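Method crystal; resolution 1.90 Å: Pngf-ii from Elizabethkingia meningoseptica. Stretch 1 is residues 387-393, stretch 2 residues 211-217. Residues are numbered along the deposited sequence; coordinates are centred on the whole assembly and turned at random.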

# COMPACT_ATOMS: atom_id res chain seq x y z
N ASN A 387 16.56 -17.55 -6.70
CA ASN A 387 16.01 -18.89 -6.90
C ASN A 387 14.82 -19.19 -5.97
O ASN A 387 14.92 -19.88 -4.92
CB ASN A 387 17.09 -19.97 -6.90
CG ASN A 387 17.84 -20.05 -5.59
OD1 ASN A 387 18.08 -19.04 -4.92
ND2 ASN A 387 18.22 -21.27 -5.22
N VAL A 388 13.69 -18.63 -6.38
CA VAL A 388 12.42 -18.85 -5.74
C VAL A 388 12.12 -20.34 -5.76
O VAL A 388 11.45 -20.84 -4.84
CB VAL A 388 11.32 -18.01 -6.40
CG1 VAL A 388 9.93 -18.63 -6.27
CG2 VAL A 388 11.35 -16.59 -5.82
N MSE A 389 12.62 -21.03 -6.78
CA MSE A 389 12.48 -22.49 -6.87
C MSE A 389 13.60 -23.25 -6.18
O MSE A 389 13.95 -24.37 -6.56
CB MSE A 389 12.32 -22.87 -8.36
CG MSE A 389 10.89 -22.62 -8.81
SE MSE A 389 10.76 -23.03 -10.74
CE MSE A 389 10.70 -24.98 -10.55
N GLU A 390 14.16 -22.64 -5.14
CA GLU A 390 15.20 -23.28 -4.30
C GLU A 390 14.83 -24.69 -3.85
O GLU A 390 15.68 -25.58 -3.83
CB GLU A 390 15.43 -22.41 -3.07
CG GLU A 390 16.46 -22.92 -2.07
CD GLU A 390 16.48 -22.08 -0.79
OE1 GLU A 390 17.22 -22.45 0.15
OE2 GLU A 390 15.76 -21.06 -0.71
N MSE A 391 13.59 -24.89 -3.47
CA MSE A 391 13.12 -26.22 -2.98
C MSE A 391 12.38 -26.93 -4.11
O MSE A 391 11.47 -27.73 -3.88
CB MSE A 391 12.28 -26.00 -1.72
CG MSE A 391 13.15 -25.64 -0.50
SE MSE A 391 13.30 -23.66 -0.30
CE MSE A 391 14.45 -23.72 1.31
N ALA A 392 12.71 -26.59 -5.35
CA ALA A 392 12.17 -27.26 -6.52
C ALA A 392 13.20 -27.41 -7.61
O ALA A 392 12.84 -27.40 -8.79
CB ALA A 392 10.95 -26.51 -7.03
N GLY A 393 14.48 -27.49 -7.23
CA GLY A 393 15.57 -27.80 -8.15
C GLY A 393 16.30 -26.63 -8.82
O GLY A 393 17.17 -26.86 -9.66
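Stretch 2 211-217: FGNGTII

Packing of the turn 211-217 against the loop 387-393 in PNGF-II, two segments of one chain far apart in sequence. Stretch 1 has no regular helix or strand; a type I beta turn runs from Asn387 to Glu390, closed by Glu390 N to Asn387 O (2.9 Å), and Ala392 N then reaches back to Met389 O (2.8 Å). Stretch 2 folds back on itself: Phe211 N bonds to Ile216 O (2.9 Å) and Ile216 N to Phe211 O (3.1 Å), so these two residues pair across the bend, and the chain leaves as a strand at Ile216 and Ile217. Along stretch 2 the contacts run against the order of stretch 1, with CA atoms nearest at Met391 and Gly212 (4.7 Å) and again at Val388 and Ile216 (7.6 Å).

Inside the bend Gly212, Asn213 and Gly214 all have positive phi. A CB on Gly212 would lie 2.5 Å from Thr215 OG1, a clash; one on Gly214 would be jammed against the carbonyl O of Asn213. Met391 O lies 3.5 Å from Gly212 CA in a CA-H...O contact, while Ala392 CB rests 4.2 Å from Gly212 CA. Thr215 adopts rotamer p (chi1 59°), which places OG1 for donation to Gly212 O (2.8 Å) and ties the side chain into the bend. The same OG1 lies 3.9 Å from Met391 CB.

No direct hydrogen bond joins the stretches; water 1 supplies the polar link. It donates to Thr215 OG1 (2.9 Å) and to Val388 O (2.8 Å) and accepts from Met391 N (2.8 Å), thus binding two backbone groups of stretch 1 and linking them to the hydroxyl of Thr215.

Ile216 points toward stretch 1 in rotamer m, t (chi1 -53°, chi2 159°), an extended arm that carries CD1 to 3.3 Å from Val388 O, 3.9 Å from Val388 CG1 and 4.2 Å from Met389 CG. Val388 (t, 153°) and the selenomethionine Met389 (m, t, p) both leave their CA sideways to stretch 2, yet each offers a carbon to this methyl. Selenomethionine Met391 starts toward stretch 2, but with chi1 -74° and chi2 off-well at 93° its end leads away; it nevertheless has the largest covered area of any residue here. Asn213 also turns its end away, its ND2 hydrogen-bonded elsewhere in the structure. Ile217, the next strand residue, is out of reach of stretch 1.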

# COMPACT_ATOMS: atom_id res chain seq x y z
N PHE A 211 3.89 -24.75 -4.55
CA PHE A 211 5.04 -25.40 -5.16
C PHE A 211 6.18 -25.38 -4.15
O PHE A 211 6.06 -24.80 -3.07
CB PHE A 211 5.45 -24.68 -6.44
CG PHE A 211 4.36 -24.55 -7.47
CD1 PHE A 211 4.14 -25.57 -8.41
CD2 PHE A 211 3.54 -23.44 -7.49
CE1 PHE A 211 3.13 -25.44 -9.36
CE2 PHE A 211 2.54 -23.30 -8.42
CZ PHE A 211 2.32 -24.31 -9.35
N GLY A 212 7.30 -26.03 -4.49
CA GLY A 212 8.48 -26.02 -3.63
C GLY A 212 8.20 -26.63 -2.27
O GLY A 212 8.73 -26.16 -1.26
N ASN A 213 7.35 -27.65 -2.24
CA ASN A 213 7.03 -28.37 -1.02
C ASN A 213 6.40 -27.46 0.04
O ASN A 213 6.55 -27.70 1.23
CB ASN A 213 8.30 -29.04 -0.48
CG ASN A 213 8.07 -30.48 -0.03
OD1 ASN A 213 7.43 -31.25 -0.73
ND2 ASN A 213 8.60 -30.84 1.13
N GLY A 214 5.70 -26.42 -0.41
CA GLY A 214 4.99 -25.47 0.45
C GLY A 214 5.63 -24.07 0.55
O GLY A 214 5.04 -23.16 1.14
N THR A 215 6.82 -23.91 0.00
CA THR A 215 7.55 -22.64 0.13
C THR A 215 7.09 -21.56 -0.85
O THR A 215 7.46 -20.39 -0.70
CB THR A 215 9.06 -22.86 -0.02
OG1 THR A 215 9.34 -23.44 -1.30
CG2 THR A 215 9.58 -23.76 1.08
N ILE A 216 6.28 -21.94 -1.82
CA ILE A 216 5.74 -21.01 -2.83
C ILE A 216 4.23 -21.18 -2.89
O ILE A 216 3.73 -22.30 -3.05
CB ILE A 216 6.30 -21.32 -4.22
CG1 ILE A 216 7.84 -21.36 -4.21
CG2 ILE A 216 5.80 -20.31 -5.24
CD1 ILE A 216 8.43 -22.13 -5.38
N ILE A 217 3.50 -20.08 -2.70
CA ILE A 217 2.06 -20.05 -2.91
C ILE A 217 1.71 -19.08 -4.05
O ILE A 217 2.28 -17.97 -4.14
CB ILE A 217 1.28 -19.71 -1.62
CG1 ILE A 217 1.69 -18.35 -1.05
CG2 ILE A 217 1.50 -20.79 -0.56
CD1 ILE A 217 0.99 -17.99 0.25
O HOH W 1 11.28 -23.24 -3.49